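Local coordinates for arginyl-trna synthetase (Thermus thermophilus, PDB 1IQ0), which probably attaches L-arginine to its cognate tRNA at the expense of ATP, as a class I aminoacyl-tRNA synthetase, at residues L106-L118 and Q223-L236. Numbering follows the deposited sequence.
Sequences LVEHTSVNPNKEL and QMATMHALNARYDL
Gln223, on the last turns of helix 213-229, reaches into the loop that holds the start of the predicted HIGH region (from Val112) of the class I catalytic domain, in a buried contact of mixed polar and apolar character. The loop follows strand 104-108 of the mixed sheet. The Gln223 chain is extended beyond CG (chi2 179°), which carries its amide up to the loop backbone. There NE2 donates twice, to Asn113 O at 3.0 Å and to Lys116 O at 2.9 Å. Asn113 O lies in the amide plane; Lys116 O is tilted from it. On the other branch, OE1 accepts from a water that also donates to Val112 O. Pro114, the centre of an inverse gamma turn, sits against OE1. The Leu118 side chain crosses that of Gln223 at about a right angle, with Leu118 CD2 3.6 Å from Gln223 NE2.

A second polar cluster lies where the strand ends. Thr110 OG1 and Tyr234 OH share a hydrogen bond of 2.7 Å, with OG1 at the edge of the tyrosine ring. The same OG1 also hydrogen-bonds to His109 ND1, and the His109 and Tyr234 rings meet obliquely. Between the two clusters, Met227 CE packs on Thr110 CG2 at 3.8 Å.

Two direct bonds at NE2 and one water at OE1 probably hold the Gln223 amide against rotation. It draws together the backbone carbonyls of Asn113 and Lys116, consistent with a defined shape for the HIGH region, which in class I synthetases takes part in ATP binding.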
ATOM      1  N   LEU A 106     -11.039   0.545  -5.829  1.00 19.62           N
ATOM      2  CA  LEU A 106     -10.816  -0.895  -5.781  1.00 18.14           C
ATOM      3  C   LEU A 106      -9.343  -1.242  -5.895  1.00 18.45           C
ATOM      4  O   LEU A 106      -8.706  -0.991  -6.921  1.00 18.97           O
ATOM      5  CB  LEU A 106     -11.596  -1.572  -6.906  1.00 20.26           C
ATOM      6  CG  LEU A 106     -11.663  -3.097  -6.897  1.00 18.91           C
ATOM      7  CD1 LEU A 106     -12.348  -3.580  -5.616  1.00 18.55           C
ATOM      8  CD2 LEU A 106     -12.438  -3.563  -8.118  1.00 21.83           C
ATOM      9  N   VAL A 107      -8.802  -1.819  -4.830  1.00 17.28           N
ATOM     10  CA  VAL A 107      -7.403  -2.205  -4.814  1.00 19.26           C
ATOM     11  C   VAL A 107      -7.248  -3.702  -5.031  1.00 19.68           C
ATOM     12  O   VAL A 107      -7.813  -4.504  -4.289  1.00 20.19           O
ATOM     13  CB  VAL A 107      -6.739  -1.840  -3.464  1.00 21.40           C
ATOM     14  CG1 VAL A 107      -5.265  -2.233  -3.481  1.00 20.10           C
ATOM     15  CG2 VAL A 107      -6.894  -0.345  -3.202  1.00 18.48           C
ATOM     16  N   GLU A 108      -6.498  -4.083  -6.060  1.00 20.41           N
ATOM     17  CA  GLU A 108      -6.251  -5.500  -6.301  1.00 20.72           C
ATOM     18  C   GLU A 108      -4.794  -5.808  -5.994  1.00 20.96           C
ATOM     19  O   GLU A 108      -3.886  -5.157  -6.509  1.00 18.47           O
ATOM     20  CB  GLU A 108      -6.534  -5.905  -7.756  1.00 17.86           C
ATOM     21  CG  GLU A 108      -6.128  -7.374  -8.012  1.00 18.41           C
ATOM     22  CD  GLU A 108      -6.225  -7.801  -9.474  1.00 23.75           C
ATOM     23  OE1 GLU A 108      -5.324  -8.530  -9.930  1.00 28.13           O
ATOM     24  OE2 GLU A 108      -7.196  -7.429 -10.163  1.00 23.50           O
ATOM     25  N   HIS A 109      -4.573  -6.793  -5.140  1.00 19.98           N
ATOM     26  CA  HIS A 109      -3.218  -7.191  -4.805  1.00 20.73           C
ATOM     27  C   HIS A 109      -3.194  -8.666  -4.432  1.00 21.48           C
ATOM     28  O   HIS A 109      -4.255  -9.286  -4.297  1.00 20.87           O
ATOM     29  CB  HIS A 109      -2.641  -6.291  -3.698  1.00 16.39           C
ATOM     30  CG  HIS A 109      -3.298  -6.437  -2.360  1.00 18.96           C
ATOM     31  ND1 HIS A 109      -3.196  -7.584  -1.603  1.00 21.83           N
ATOM     32  CD2 HIS A 109      -3.961  -5.537  -1.591  1.00 13.37           C
ATOM     33  CE1 HIS A 109      -3.760  -7.383  -0.425  1.00 16.36           C
ATOM     34  NE2 HIS A 109      -4.231  -6.150  -0.391  1.00 19.57           N
ATOM     35  N   THR A 110      -1.988  -9.213  -4.290  1.00 18.83           N
ATOM     36  CA  THR A 110      -1.764 -10.625  -3.987  1.00 18.70           C
ATOM     37  C   THR A 110      -2.033 -11.346  -5.313  1.00 19.00           C
ATOM     38  O   THR A 110      -1.162 -11.373  -6.181  1.00 16.66           O
ATOM     39  CB  THR A 110      -2.700 -11.135  -2.864  1.00 19.50           C
ATOM     40  OG1 THR A 110      -2.587 -10.275  -1.722  1.00 20.23           O
ATOM     41  CG2 THR A 110      -2.299 -12.558  -2.434  1.00 17.27           C
ATOM     42  N   SER A 111      -3.230 -11.903  -5.489  1.00 16.18           N
ATOM     43  CA  SER A 111      -3.580 -12.562  -6.749  1.00 13.05           C
ATOM     44  C   SER A 111      -2.491 -13.466  -7.305  1.00 14.27           C
ATOM     45  O   SER A 111      -2.060 -13.285  -8.439  1.00 14.54           O
ATOM     46  CB  SER A 111      -3.907 -11.508  -7.811  1.00 16.44           C
ATOM     47  OG  SER A 111      -4.968 -10.672  -7.397  1.00 17.52           O
ATOM     48  N   VAL A 112      -2.051 -14.441  -6.530  1.00 20.12           N
ATOM     49  CA  VAL A 112      -0.999 -15.335  -7.000  1.00 21.75           C
ATOM     50  C   VAL A 112      -1.602 -16.614  -7.553  1.00 21.56           C
ATOM     51  O   VAL A 112      -2.738 -16.963  -7.225  1.00 20.87           O
ATOM     52  CB  VAL A 112      -0.032 -15.717  -5.853  1.00 26.48           C
ATOM     53  CG1 VAL A 112       0.584 -14.458  -5.249  1.00 29.71           C
ATOM     54  CG2 VAL A 112      -0.778 -16.496  -4.784  1.00 27.52           C
ATOM     55  N   ASN A 113      -0.851 -17.305  -8.407  1.00 18.90           N
ATOM     56  CA  ASN A 113      -1.335 -18.559  -8.948  1.00 20.67           C
ATOM     57  C   ASN A 113      -1.617 -19.470  -7.760  1.00 22.45           C
ATOM     58  O   ASN A 113      -0.772 -19.634  -6.879  1.00 23.54           O
ATOM     59  CB  ASN A 113      -0.290 -19.185  -9.874  1.00 25.29           C
ATOM     60  CG  ASN A 113      -0.237 -18.501 -11.226  1.00 30.71           C
ATOM     61  OD1 ASN A 113      -1.271 -18.205 -11.815  1.00 35.44           O
ATOM     62  ND2 ASN A 113       0.966 -18.258 -11.726  1.00 27.80           N
ATOM     63  N   PRO A 114      -2.825 -20.050  -7.702  1.00 20.30           N
ATOM     64  CA  PRO A 114      -3.172 -20.938  -6.586  1.00 17.94           C
ATOM     65  C   PRO A 114      -2.666 -22.358  -6.828  1.00 16.92           C
ATOM     66  O   PRO A 114      -3.451 -23.298  -6.862  1.00 17.74           O
ATOM     67  CB  PRO A 114      -4.693 -20.857  -6.549  1.00 18.33           C
ATOM     68  CG  PRO A 114      -5.044 -20.731  -8.020  1.00 16.69           C
ATOM     69  CD  PRO A 114      -4.003 -19.752  -8.541  1.00 20.24           C
ATOM     70  N   ASN A 115      -1.353 -22.511  -6.966  1.00 16.83           N
ATOM     71  CA  ASN A 115      -0.780 -23.817  -7.264  1.00 21.88           C
ATOM     72  C   ASN A 115       0.368 -24.266  -6.356  1.00 23.86           C
ATOM     73  O   ASN A 115       0.883 -25.369  -6.515  1.00 22.89           O
ATOM     74  CB  ASN A 115      -0.311 -23.821  -8.721  1.00 15.53           C
ATOM     75  CG  ASN A 115       0.892 -22.928  -8.940  1.00 19.77           C
ATOM     76  OD1 ASN A 115       0.984 -21.842  -8.357  1.00 21.81           O
ATOM     77  ND2 ASN A 115       1.822 -23.376  -9.783  1.00 19.14           N
ATOM     78  N   LYS A 116       0.766 -23.417  -5.411  1.00 24.45           N
ATOM     79  CA  LYS A 116       1.854 -23.732  -4.476  1.00 23.99           C
ATOM     80  C   LYS A 116       2.013 -22.603  -3.452  1.00 25.16           C
ATOM     81  O   LYS A 116       1.359 -21.567  -3.566  1.00 26.10           O
ATOM     82  CB  LYS A 116       3.172 -23.953  -5.234  1.00 23.58           C
ATOM     83  CG  LYS A 116       3.712 -22.735  -5.986  1.00 27.09           C
ATOM     84  CD  LYS A 116       4.850 -23.162  -6.912  1.00 31.30           C
ATOM     85  CE  LYS A 116       5.850 -22.042  -7.177  1.00 33.00           C
ATOM     86  NZ  LYS A 116       5.255 -20.859  -7.830  1.00 35.60           N
ATOM     87  N   GLU A 117       2.879 -22.801  -2.457  1.00 27.29           N
ATOM     88  CA  GLU A 117       3.084 -21.800  -1.404  1.00 25.01           C
ATOM     89  C   GLU A 117       3.633 -20.482  -1.934  1.00 21.89           C
ATOM     90  O   GLU A 117       4.349 -20.454  -2.926  1.00 25.40           O
ATOM     91  CB  GLU A 117       4.024 -22.343  -0.312  1.00 21.71           C
ATOM     92  CG  GLU A 117       5.494 -22.427  -0.718  1.00 24.63           C
ATOM     93  CD  GLU A 117       5.808 -23.615  -1.622  1.00 31.72           C
ATOM     94  OE1 GLU A 117       6.938 -23.668  -2.153  1.00 36.27           O
ATOM     95  OE2 GLU A 117       4.936 -24.495  -1.799  1.00 35.19           O
ATOM     96  N   LEU A 118       3.304 -19.387  -1.261  1.00 18.77           N
ATOM     97  CA  LEU A 118       3.783 -18.065  -1.669  1.00 20.80           C
ATOM     98  C   LEU A 118       5.290 -17.950  -1.455  1.00 22.20           C
ATOM     99  O   LEU A 118       5.844 -18.576  -0.553  1.00 22.44           O
ATOM    100  CB  LEU A 118       3.092 -16.963  -0.864  1.00 20.56           C
ATOM    101  CG  LEU A 118       1.588 -17.013  -0.573  1.00 24.84           C
ATOM    102  CD1 LEU A 118       1.133 -15.586  -0.304  1.00 24.79           C
ATOM    103  CD2 LEU A 118       0.794 -17.599  -1.727  1.00 24.78           C
ATOM    104  N   GLN A 223      -2.838 -21.048   1.210  1.00 19.84           N
ATOM    105  CA  GLN A 223      -2.110 -19.835   0.855  1.00 18.53           C
ATOM    106  C   GLN A 223      -2.679 -18.698   1.690  1.00 19.25           C
ATOM    107  O   GLN A 223      -1.958 -17.794   2.106  1.00 22.52           O
ATOM    108  CB  GLN A 223      -2.310 -19.471  -0.616  1.00 21.44           C
ATOM    109  CG  GLN A 223      -1.738 -20.430  -1.625  1.00 25.03           C
ATOM    110  CD  GLN A 223      -2.033 -19.955  -3.029  1.00 19.51           C
ATOM    111  OE1 GLN A 223      -3.174 -19.635  -3.344  1.00 21.88           O
ATOM    112  NE2 GLN A 223      -1.011 -19.895  -3.876  1.00 16.97           N
ATOM    113  N   MET A 224      -3.987 -18.754   1.921  1.00 20.43           N
ATOM    114  CA  MET A 224      -4.674 -17.717   2.680  1.00 21.19           C
ATOM    115  C   MET A 224      -4.208 -17.643   4.128  1.00 24.34           C
ATOM    116  O   MET A 224      -4.324 -16.594   4.759  1.00 23.00           O
ATOM    117  CB  MET A 224      -6.190 -17.931   2.620  1.00 22.08           C
ATOM    118  CG  MET A 224      -6.998 -16.724   3.076  1.00 24.65           C
ATOM    119  SD  MET A 224      -8.706 -16.779   2.465  1.00 30.53           S
ATOM    120  CE  MET A 224      -8.414 -16.862   0.704  1.00 24.84           C
ATOM    121  N   ALA A 225      -3.683 -18.746   4.658  1.00 19.30           N
ATOM    122  CA  ALA A 225      -3.190 -18.742   6.034  1.00 20.95           C
ATOM    123  C   ALA A 225      -1.967 -17.822   6.088  1.00 19.75           C
ATOM    124  O   ALA A 225      -1.743 -17.119   7.077  1.00 21.23           O
ATOM    125  CB  ALA A 225      -2.817 -20.155   6.471  1.00 18.24           C
ATOM    126  N   THR A 226      -1.187 -17.826   5.011  1.00 21.74           N
ATOM    127  CA  THR A 226       0.001 -16.987   4.909  1.00 20.12           C
ATOM    128  C   THR A 226      -0.415 -15.513   4.768  1.00 24.46           C
ATOM    129  O   THR A 226       0.171 -14.625   5.394  1.00 26.97           O
ATOM    130  CB  THR A 226       0.854 -17.394   3.690  1.00 25.64           C
ATOM    131  OG1 THR A 226       1.134 -18.796   3.756  1.00 21.13           O
ATOM    132  CG2 THR A 226       2.166 -16.619   3.664  1.00 18.57           C
ATOM    133  N   MET A 227      -1.430 -15.262   3.943  1.00 22.64           N
ATOM    134  CA  MET A 227      -1.931 -13.905   3.733  1.00 23.36           C
ATOM    135  C   MET A 227      -2.391 -13.340   5.073  1.00 24.53           C
ATOM    136  O   MET A 227      -2.112 -12.190   5.406  1.00 21.92           O
ATOM    137  CB  MET A 227      -3.113 -13.924   2.760  1.00 17.99           C
ATOM    138  CG  MET A 227      -2.754 -14.332   1.337  1.00 16.24           C
ATOM    139  SD  MET A 227      -4.228 -14.642   0.324  1.00 22.33           S
ATOM    140  CE  MET A 227      -3.557 -15.835  -0.896  1.00 15.92           C
ATOM    141  N   HIS A 228      -3.102 -14.170   5.830  1.00 22.69           N
ATOM    142  CA  HIS A 228      -3.613 -13.798   7.141  1.00 21.43           C
ATOM    143  C   HIS A 228      -2.469 -13.491   8.114  1.00 23.15           C
ATOM    144  O   HIS A 228      -2.526 -12.513   8.854  1.00 23.89           O
ATOM    145  CB  HIS A 228      -4.474 -14.931   7.706  1.00 28.79           C
ATOM    146  CG  HIS A 228      -5.056 -14.627   9.051  1.00 33.26           C
ATOM    147  ND1 HIS A 228      -6.075 -13.714   9.234  1.00 34.87           N
ATOM    148  CD2 HIS A 228      -4.731 -15.080  10.286  1.00 29.99           C
ATOM    149  CE1 HIS A 228      -6.350 -13.619  10.522  1.00 34.31           C
ATOM    150  NE2 HIS A 228      -5.549 -14.437  11.182  1.00 31.19           N
ATOM    151  N   ALA A 229      -1.431 -14.322   8.104  1.00 23.81           N
ATOM    152  CA  ALA A 229      -0.293 -14.119   9.000  1.00 25.06           C
ATOM    153  C   ALA A 229       0.467 -12.852   8.641  1.00 28.46           C
ATOM    154  O   ALA A 229       1.202 -12.316   9.464  1.00 26.98           O
ATOM    155  CB  ALA A 229       0.647 -15.321   8.948  1.00 16.70           C
ATOM    156  N   LEU A 230       0.304 -12.379   7.407  1.00 21.11           N
ATOM    157  CA  LEU A 230       0.980 -11.159   6.983  1.00 18.54           C
ATOM    158  C   LEU A 230       0.134  -9.943   7.334  1.00 17.63           C
ATOM    159  O   LEU A 230       0.493  -8.818   7.021  1.00 18.55           O
ATOM    160  CB  LEU A 230       1.248 -11.192   5.478  1.00 26.12           C
ATOM    161  CG  LEU A 230       2.355 -12.147   5.029  1.00 25.94           C
ATOM    162  CD1 LEU A 230       2.407 -12.188   3.506  1.00 22.19           C
ATOM    163  CD2 LEU A 230       3.695 -11.687   5.602  1.00 25.54           C
ATOM    164  N   ASN A 231      -0.991 -10.196   7.991  1.00 21.33           N
ATOM    165  CA  ASN A 231      -1.930  -9.161   8.419  1.00 21.92           C
ATOM    166  C   ASN A 231      -2.517  -8.357   7.253  1.00 24.76           C
ATOM    167  O   ASN A 231      -2.707  -7.147   7.343  1.00 24.94           O
ATOM    168  CB  ASN A 231      -1.262  -8.232   9.447  1.00 19.65           C
ATOM    169  CG  ASN A 231      -2.267  -7.324  10.158  1.00 23.21           C
ATOM    170  OD1 ASN A 231      -3.406  -7.719  10.428  1.00 24.23           O
ATOM    171  ND2 ASN A 231      -1.840  -6.106  10.474  1.00 24.45           N
ATOM    172  N   ALA A 232      -2.803  -9.057   6.158  1.00 21.20           N
ATOM    173  CA  ALA A 232      -3.400  -8.457   4.962  1.00 22.76           C
ATOM    174  C   ALA A 232      -4.918  -8.631   5.063  1.00 22.26           C
ATOM    175  O   ALA A 232      -5.391  -9.605   5.648  1.00 21.19           O
ATOM    176  CB  ALA A 232      -2.878  -9.159   3.713  1.00 21.00           C
ATOM    177  N   ARG A 233      -5.680  -7.698   4.498  1.00 28.26           N
ATOM    178  CA  ARG A 233      -7.143  -7.787   4.555  1.00 29.89           C
ATOM    179  C   ARG A 233      -7.752  -7.915   3.155  1.00 27.99           C
ATOM    180  O   ARG A 233      -7.237  -7.345   2.201  1.00 22.49           O
ATOM    181  CB  ARG A 233      -7.730  -6.545   5.240  1.00 46.15           C
ATOM    182  CG  ARG A 233      -6.877  -5.970   6.368  1.00 54.52           C
ATOM    183  CD  ARG A 233      -7.563  -4.802   7.090  1.00 54.57           C
ATOM    184  NE  ARG A 233      -8.223  -3.859   6.185  1.00 62.76           N
ATOM    185  CZ  ARG A 233      -7.645  -3.279   5.135  1.00 66.03           C
ATOM    186  NH1 ARG A 233      -6.379  -3.538   4.842  1.00 64.27           N
ATOM    187  NH2 ARG A 233      -8.337  -2.440   4.371  1.00 63.02           N
ATOM    188  N   TYR A 234      -8.848  -8.663   3.034  1.00 26.23           N
ATOM    189  CA  TYR A 234      -9.506  -8.832   1.740  1.00 22.23           C
ATOM    190  C   TYR A 234     -11.016  -8.748   1.851  1.00 23.18           C
ATOM    191  O   TYR A 234     -11.607  -9.248   2.810  1.00 22.35           O
ATOM    192  CB  TYR A 234      -9.155 -10.186   1.105  1.00 17.04           C
ATOM    193  CG  TYR A 234      -7.678 -10.446   0.959  1.00 16.87           C
ATOM    194  CD1 TYR A 234      -6.948 -11.013   2.002  1.00 17.49           C
ATOM    195  CD2 TYR A 234      -6.999 -10.103  -0.214  1.00 15.54           C
ATOM    196  CE1 TYR A 234      -5.581 -11.237   1.886  1.00 17.51           C
ATOM    197  CE2 TYR A 234      -5.628 -10.315  -0.340  1.00 16.85           C
ATOM    198  CZ  TYR A 234      -4.928 -10.884   0.717  1.00 16.37           C
ATOM    199  OH  TYR A 234      -3.576 -11.078   0.615  1.00 19.53           O
ATOM    200  N   ASP A 235     -11.643  -8.123   0.860  1.00 20.23           N
ATOM    201  CA  ASP A 235     -13.096  -8.018   0.840  1.00 20.89           C
ATOM    202  C   ASP A 235     -13.692  -8.979  -0.191  1.00 22.76           C
ATOM    203  O   ASP A 235     -14.694  -9.648   0.069  1.00 25.08           O
ATOM    204  CB  ASP A 235     -13.531  -6.598   0.487  1.00 17.55           C
ATOM    205  CG  ASP A 235     -13.093  -5.585   1.516  1.00 20.21           C
ATOM    206  OD1 ASP A 235     -12.167  -4.800   1.221  1.00 20.19           O
ATOM    207  OD2 ASP A 235     -13.676  -5.582   2.624  1.00 22.63           O
ATOM    208  N   LEU A 236     -13.064  -9.050  -1.360  1.00 23.16           N
ATOM    209  CA  LEU A 236     -13.578  -9.887  -2.433  1.00 21.47           C
ATOM    210  C   LEU A 236     -12.573 -10.839  -3.061  1.00 21.31           C
ATOM    211  O   LEU A 236     -11.376 -10.572  -3.122  1.00 21.90           O
ATOM    212  CB  LEU A 236     -14.126  -9.003  -3.552  1.00 20.79           C
ATOM    213  CG  LEU A 236     -15.153  -7.922  -3.220  1.00 21.58           C
ATOM    214  CD1 LEU A 236     -15.114  -6.845  -4.300  1.00 22.38           C
ATOM    215  CD2 LEU A 236     -16.540  -8.546  -3.103  1.00 19.98           C
TER
HETATM  216  O   HOH W   1      -5.565  -5.467   2.053  1.00 32.78           O
HETATM  217  O   HOH W   2      -4.157 -17.718  -5.091  1.00 25.57           O
HETATM  218  O   HOH W   3       1.955 -19.993   1.568  1.00 24.72           O